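Local coordinates for protease (Penicillium cyclopium, PDB 5Z6O), which is a subtilisin-like serine protease that probably hydrolyses casein, gelatin and human type IV collagen, at residues 181-193 against 197-210. Sequence-based numbering, arbitrary orientation.
Sequences VCTIAASTNSDGS and TNFGSVVDLYAPGK. With CA (calcium ion), chain B.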
loop_
_atom_site.group_PDB
_atom_site.type_symbol
_atom_site.label_atom_id
_atom_site.label_comp_id
_atom_site.label_asym_id
_atom_site.label_seq_id
_atom_site.Cartn_x
_atom_site.Cartn_y
_atom_site.Cartn_z
ATOM N N VAL A 181 -2.869 0.873 12.859
ATOM C CA VAL A 181 -2.508 0.665 11.455
ATOM C C VAL A 181 -3.519 1.389 10.607
ATOM O O VAL A 181 -4.557 1.825 11.107
ATOM C CB VAL A 181 -2.454 -0.830 11.079
ATOM C CG1 VAL A 181 -1.378 -1.549 11.876
ATOM C CG2 VAL A 181 -3.805 -1.488 11.278
ATOM N N CYS A 182 -3.212 1.553 9.315
ATOM C CA CYS A 182 -4.105 2.251 8.404
ATOM C C CYS A 182 -4.716 1.148 7.541
ATOM O O CYS A 182 -4.027 0.550 6.712
ATOM C CB CYS A 182 -3.323 3.288 7.593
ATOM S SG CYS A 182 -4.304 4.732 7.095
ATOM N N THR A 183 -5.968 0.796 7.819
ATOM C CA THR A 183 -6.597 -0.378 7.216
ATOM C C THR A 183 -7.458 0.047 6.028
ATOM O O THR A 183 -8.343 0.906 6.181
ATOM C CB THR A 183 -7.470 -1.074 8.259
ATOM O OG1 THR A 183 -6.644 -1.499 9.351
ATOM C CG2 THR A 183 -8.173 -2.266 7.675
ATOM N N ILE A 184 -7.236 -0.584 4.862
ATOM C CA ILE A 184 -7.685 -0.018 3.584
ATOM C C ILE A 184 -8.661 -0.984 2.913
ATOM O O ILE A 184 -8.325 -2.146 2.666
ATOM C CB ILE A 184 -6.500 0.272 2.641
ATOM C CG1 ILE A 184 -5.362 1.014 3.357
ATOM C CG2 ILE A 184 -6.975 1.049 1.424
ATOM C CD1 ILE A 184 -5.865 2.286 4.080
ATOM N N ALA A 185 -9.853 -0.493 2.581
ATOM C CA ALA A 185 -10.831 -1.252 1.815
ATOM C C ALA A 185 -10.740 -0.889 0.337
ATOM O O ALA A 185 -10.105 0.101 -0.047
ATOM C CB ALA A 185 -12.252 -0.995 2.352
ATOM N N ALA A 186 -11.351 -1.726 -0.503
ATOM C CA ALA A 186 -11.167 -1.640 -1.951
ATOM C C ALA A 186 -12.370 -1.003 -2.644
ATOM O O ALA A 186 -13.510 -1.422 -2.420
ATOM C CB ALA A 186 -10.929 -3.026 -2.537
ATOM N N SER A 187 -12.112 -0.031 -3.532
ATOM C CA SER A 187 -13.180 0.618 -4.290
ATOM C C SER A 187 -13.093 0.236 -5.762
ATOM O O SER A 187 -12.070 -0.274 -6.223
ATOM C CB SER A 187 -13.105 2.151 -4.143
ATOM O OG SER A 187 -11.982 2.707 -4.829
ATOM N N THR A 188 -14.168 0.533 -6.522
ATOM C CA THR A 188 -14.216 0.228 -7.950
ATOM C C THR A 188 -14.186 1.520 -8.753
ATOM O O THR A 188 -14.323 2.610 -8.204
ATOM C CB THR A 188 -15.493 -0.531 -8.313
ATOM O OG1 THR A 188 -16.625 0.366 -8.123
ATOM C CG2 THR A 188 -15.650 -1.751 -7.413
ATOM N N ASN A 189 -14.093 1.388 -10.086
ATOM C CA ASN A 189 -13.946 2.569 -10.934
ATOM C C ASN A 189 -15.224 3.388 -11.019
ATOM O O ASN A 189 -15.149 4.551 -11.409
ATOM C CB ASN A 189 -13.437 2.211 -12.360
ATOM C CG ASN A 189 -14.338 1.242 -13.131
ATOM O OD1 ASN A 189 -14.151 1.066 -14.338
ATOM N ND2 ASN A 189 -15.252 0.589 -12.461
ATOM N N SER A 190 -16.361 2.847 -10.577
ATOM C CA SER A 190 -17.587 3.627 -10.490
ATOM C C SER A 190 -17.783 4.205 -9.096
ATOM O O SER A 190 -18.864 4.731 -8.793
ATOM C CB SER A 190 -18.784 2.759 -10.881
ATOM O OG SER A 190 -18.916 1.693 -9.979
ATOM N N ASP A 191 -16.751 4.108 -8.242
ATOM C CA ASP A 191 -16.772 4.580 -6.865
ATOM C C ASP A 191 -17.670 3.717 -5.987
ATOM O O ASP A 191 -18.134 4.164 -4.947
ATOM C CB ASP A 191 -17.184 6.051 -6.746
ATOM C CG ASP A 191 -16.062 7.019 -7.131
ATOM O OD1 ASP A 191 -14.884 6.598 -7.276
ATOM O OD2 ASP A 191 -16.351 8.198 -7.270
ATOM N N GLY A 192 -17.884 2.466 -6.350
ATOM C CA GLY A 192 -18.568 1.562 -5.449
ATOM C C GLY A 192 -17.619 0.833 -4.526
ATOM O O GLY A 192 -16.405 0.835 -4.719
ATOM N N SER A 193 -18.197 0.217 -3.494
ATOM C CA SER A 193 -17.449 -0.651 -2.604
ATOM C C SER A 193 -17.346 -1.994 -3.300
ATOM O O SER A 193 -18.370 -2.566 -3.679
ATOM C CB SER A 193 -18.155 -0.768 -1.250
ATOM O OG SER A 193 -17.466 -1.648 -0.381
ATOM N N THR A 197 -14.737 -6.778 -0.670
ATOM C CA THR A 197 -13.928 -6.114 0.353
ATOM C C THR A 197 -14.471 -6.355 1.752
ATOM O O THR A 197 -15.683 -6.380 1.973
ATOM C CB THR A 197 -13.799 -4.595 0.091
ATOM O OG1 THR A 197 -12.789 -4.061 0.969
ATOM C CG2 THR A 197 -15.115 -3.856 0.370
ATOM N N ASN A 198 -13.554 -6.541 2.700
ATOM C CA ASN A 198 -13.923 -6.475 4.103
ATOM C C ASN A 198 -14.266 -5.034 4.446
ATOM O O ASN A 198 -13.904 -4.108 3.718
ATOM C CB ASN A 198 -12.790 -6.998 4.996
ATOM C CG ASN A 198 -12.677 -8.523 4.992
ATOM O OD1 ASN A 198 -13.434 -9.226 4.335
ATOM N ND2 ASN A 198 -11.703 -9.030 5.714
ATOM N N PHE A 199 -14.993 -4.848 5.553
ATOM C CA PHE A 199 -15.579 -3.550 5.891
ATOM C C PHE A 199 -15.627 -3.426 7.407
ATOM O O PHE A 199 -15.016 -4.215 8.141
ATOM C CB PHE A 199 -16.992 -3.400 5.286
ATOM C CG PHE A 199 -17.879 -4.576 5.579
ATOM C CD1 PHE A 199 -18.544 -4.682 6.810
ATOM C CD2 PHE A 199 -18.006 -5.602 4.649
ATOM C CE1 PHE A 199 -19.331 -5.792 7.087
ATOM C CE2 PHE A 199 -18.797 -6.703 4.921
ATOM C CZ PHE A 199 -19.450 -6.799 6.139
ATOM N N GLY A 200 -16.354 -2.425 7.882
ATOM C CA GLY A 200 -16.571 -2.250 9.304
ATOM C C GLY A 200 -15.815 -1.060 9.843
ATOM O O GLY A 200 -15.122 -0.337 9.125
ATOM N N SER A 201 -15.925 -0.901 11.155
ATOM C CA SER A 201 -15.448 0.312 11.783
ATOM C C SER A 201 -13.924 0.377 11.850
ATOM O O SER A 201 -13.383 1.452 12.108
ATOM C CB SER A 201 -16.042 0.434 13.185
ATOM O OG SER A 201 -15.539 -0.596 14.019
ATOM N N VAL A 202 -13.215 -0.735 11.666
ATOM C CA VAL A 202 -11.755 -0.622 11.701
ATOM C C VAL A 202 -11.190 -0.105 10.388
ATOM O O VAL A 202 -10.007 0.228 10.339
ATOM C CB VAL A 202 -11.019 -1.941 12.012
ATOM C CG1 VAL A 202 -11.397 -2.427 13.374
ATOM C CG2 VAL A 202 -11.294 -3.008 10.969
ATOM N N VAL A 203 -11.996 -0.046 9.326
ATOM C CA VAL A 203 -11.504 0.468 8.050
ATOM C C VAL A 203 -11.305 1.975 8.150
ATOM O O VAL A 203 -12.216 2.718 8.533
ATOM C CB VAL A 203 -12.473 0.092 6.920
ATOM C CG1 VAL A 203 -12.124 0.845 5.621
ATOM C CG2 VAL A 203 -12.401 -1.396 6.668
ATOM N N ASP A 204 -10.116 2.444 7.778
ATOM C CA ASP A 204 -9.831 3.869 7.842
ATOM C C ASP A 204 -10.289 4.592 6.577
ATOM O O ASP A 204 -10.759 5.742 6.648
ATOM C CB ASP A 204 -8.324 4.085 8.060
ATOM C CG ASP A 204 -7.882 3.609 9.441
ATOM O OD1 ASP A 204 -8.263 4.283 10.419
ATOM O OD2 ASP A 204 -7.263 2.533 9.565
ATOM N N LEU A 205 -10.139 3.956 5.412
ATOM C CA LEU A 205 -10.618 4.562 4.158
ATOM C C LEU A 205 -10.571 3.524 3.037
ATOM O O LEU A 205 -10.053 2.418 3.201
ATOM C CB LEU A 205 -9.811 5.807 3.763
ATOM C CG LEU A 205 -8.374 5.575 3.353
ATOM C CD1 LEU A 205 -7.937 6.695 2.369
ATOM C CD2 LEU A 205 -7.432 5.641 4.565
ATOM N N TYR A 206 -11.128 3.911 1.894
ATOM C CA TYR A 206 -11.111 3.158 0.641
ATOM C C TYR A 206 -9.989 3.657 -0.250
ATOM O O TYR A 206 -9.630 4.838 -0.219
ATOM C CB TYR A 206 -12.434 3.323 -0.155
ATOM C CG TYR A 206 -13.569 2.446 0.362
ATOM C CD1 TYR A 206 -14.309 2.809 1.512
ATOM C CD2 TYR A 206 -13.882 1.240 -0.289
ATOM C CE1 TYR A 206 -15.338 1.963 1.996
ATOM C CE2 TYR A 206 -14.908 0.402 0.171
ATOM C CZ TYR A 206 -15.625 0.770 1.296
ATOM O OH TYR A 206 -16.624 -0.089 1.692
ATOM N N ALA A 207 -9.501 2.754 -1.104
ATOM C CA ALA A 207 -8.616 3.138 -2.193
ATOM C C ALA A 207 -8.905 2.208 -3.345
ATOM O O ALA A 207 -9.474 1.127 -3.135
ATOM C CB ALA A 207 -7.138 3.043 -1.777
ATOM N N PRO A 208 -8.504 2.573 -4.564
ATOM C CA PRO A 208 -8.838 1.759 -5.740
ATOM C C PRO A 208 -8.303 0.348 -5.595
ATOM O O PRO A 208 -7.123 0.145 -5.293
ATOM C CB PRO A 208 -8.145 2.503 -6.888
ATOM C CG PRO A 208 -8.243 3.939 -6.473
ATOM C CD PRO A 208 -7.976 3.900 -4.953
ATOM N N GLY A 209 -9.178 -0.630 -5.840
ATOM C CA GLY A 209 -8.787 -1.995 -5.562
ATOM C C GLY A 209 -9.293 -3.000 -6.553
ATOM O O GLY A 209 -8.973 -4.179 -6.426
ATOM N N LYS A 210 -10.104 -2.583 -7.524
ATOM C CA LYS A 210 -10.606 -3.527 -8.521
ATOM C C LYS A 210 -10.054 -3.162 -9.878
ATOM O O LYS A 210 -10.116 -1.985 -10.287
ATOM C CB LYS A 210 -12.139 -3.535 -8.561
ATOM C CG LYS A 210 -12.693 -4.454 -9.679
ATOM C CD LYS A 210 -14.224 -4.550 -9.596
ATOM C CE LYS A 210 -14.757 -5.566 -10.615
ATOM N NZ LYS A 210 -14.874 -4.925 -11.933
HETATM CA CA CA B . -6.829 2.703 11.935
HETATM O O HOH W 1 -7.196 0.450 11.646
HETATM O O HOH W 2 -12.879 -1.086 -10.944
HETATM O O HOH W 3 -9.016 2.236 12.219
HETATM O O HOH W 4 -5.302 4.456 12.363
HETATM O O HOH W 5 -6.195 1.551 14.226
HETATM O O HOH W 6 -8.074 4.041 13.510
#
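Thr197 holds OG1 anti to its backbone nitrogen (chi1 -169°), where it accepts the N-H of Ala186 at 3.1 Å from N to OG1. The same hydroxyl donates to Asn198 O, and these two bonds probably hold its rotation. Tyr206 has CG anti to its carbonyl carbon (chi1 -80°). Its ring then lies with one face under Ala185 CB, a CH-pi contact at 3.8 Å from the centroid. Tyr206 OH and Ser193 OG share a hydrogen bond of 2.7 Å. A valine at Thr197 would probably leave the Ala186 N-H without this acceptor and Asn198 O without its donor. The parallel strands are joined by backbone hydrogen bonds, Ala185 N to Leu205 O, Ala207 N to Ala185 O and Ser187 N to Ala207 O; Gly209 N to Ser187 O follows just past the strand. At one end Asp204 chelates calcium through both carboxylate oxygens, joined by Val181 O and five waters. Asp204 OD2 also takes the Thr183 N-H at 2.8 Å on its anti lone pair, tying the metal site to the strand. Strand 205-208 is one edge strand of the parallel sheet of the subtilase fold, and strand 182-187 lies between it and 157-162. Ile184 and Ala186 touch helix 227-245, while Leu205 packs on helix 249-259.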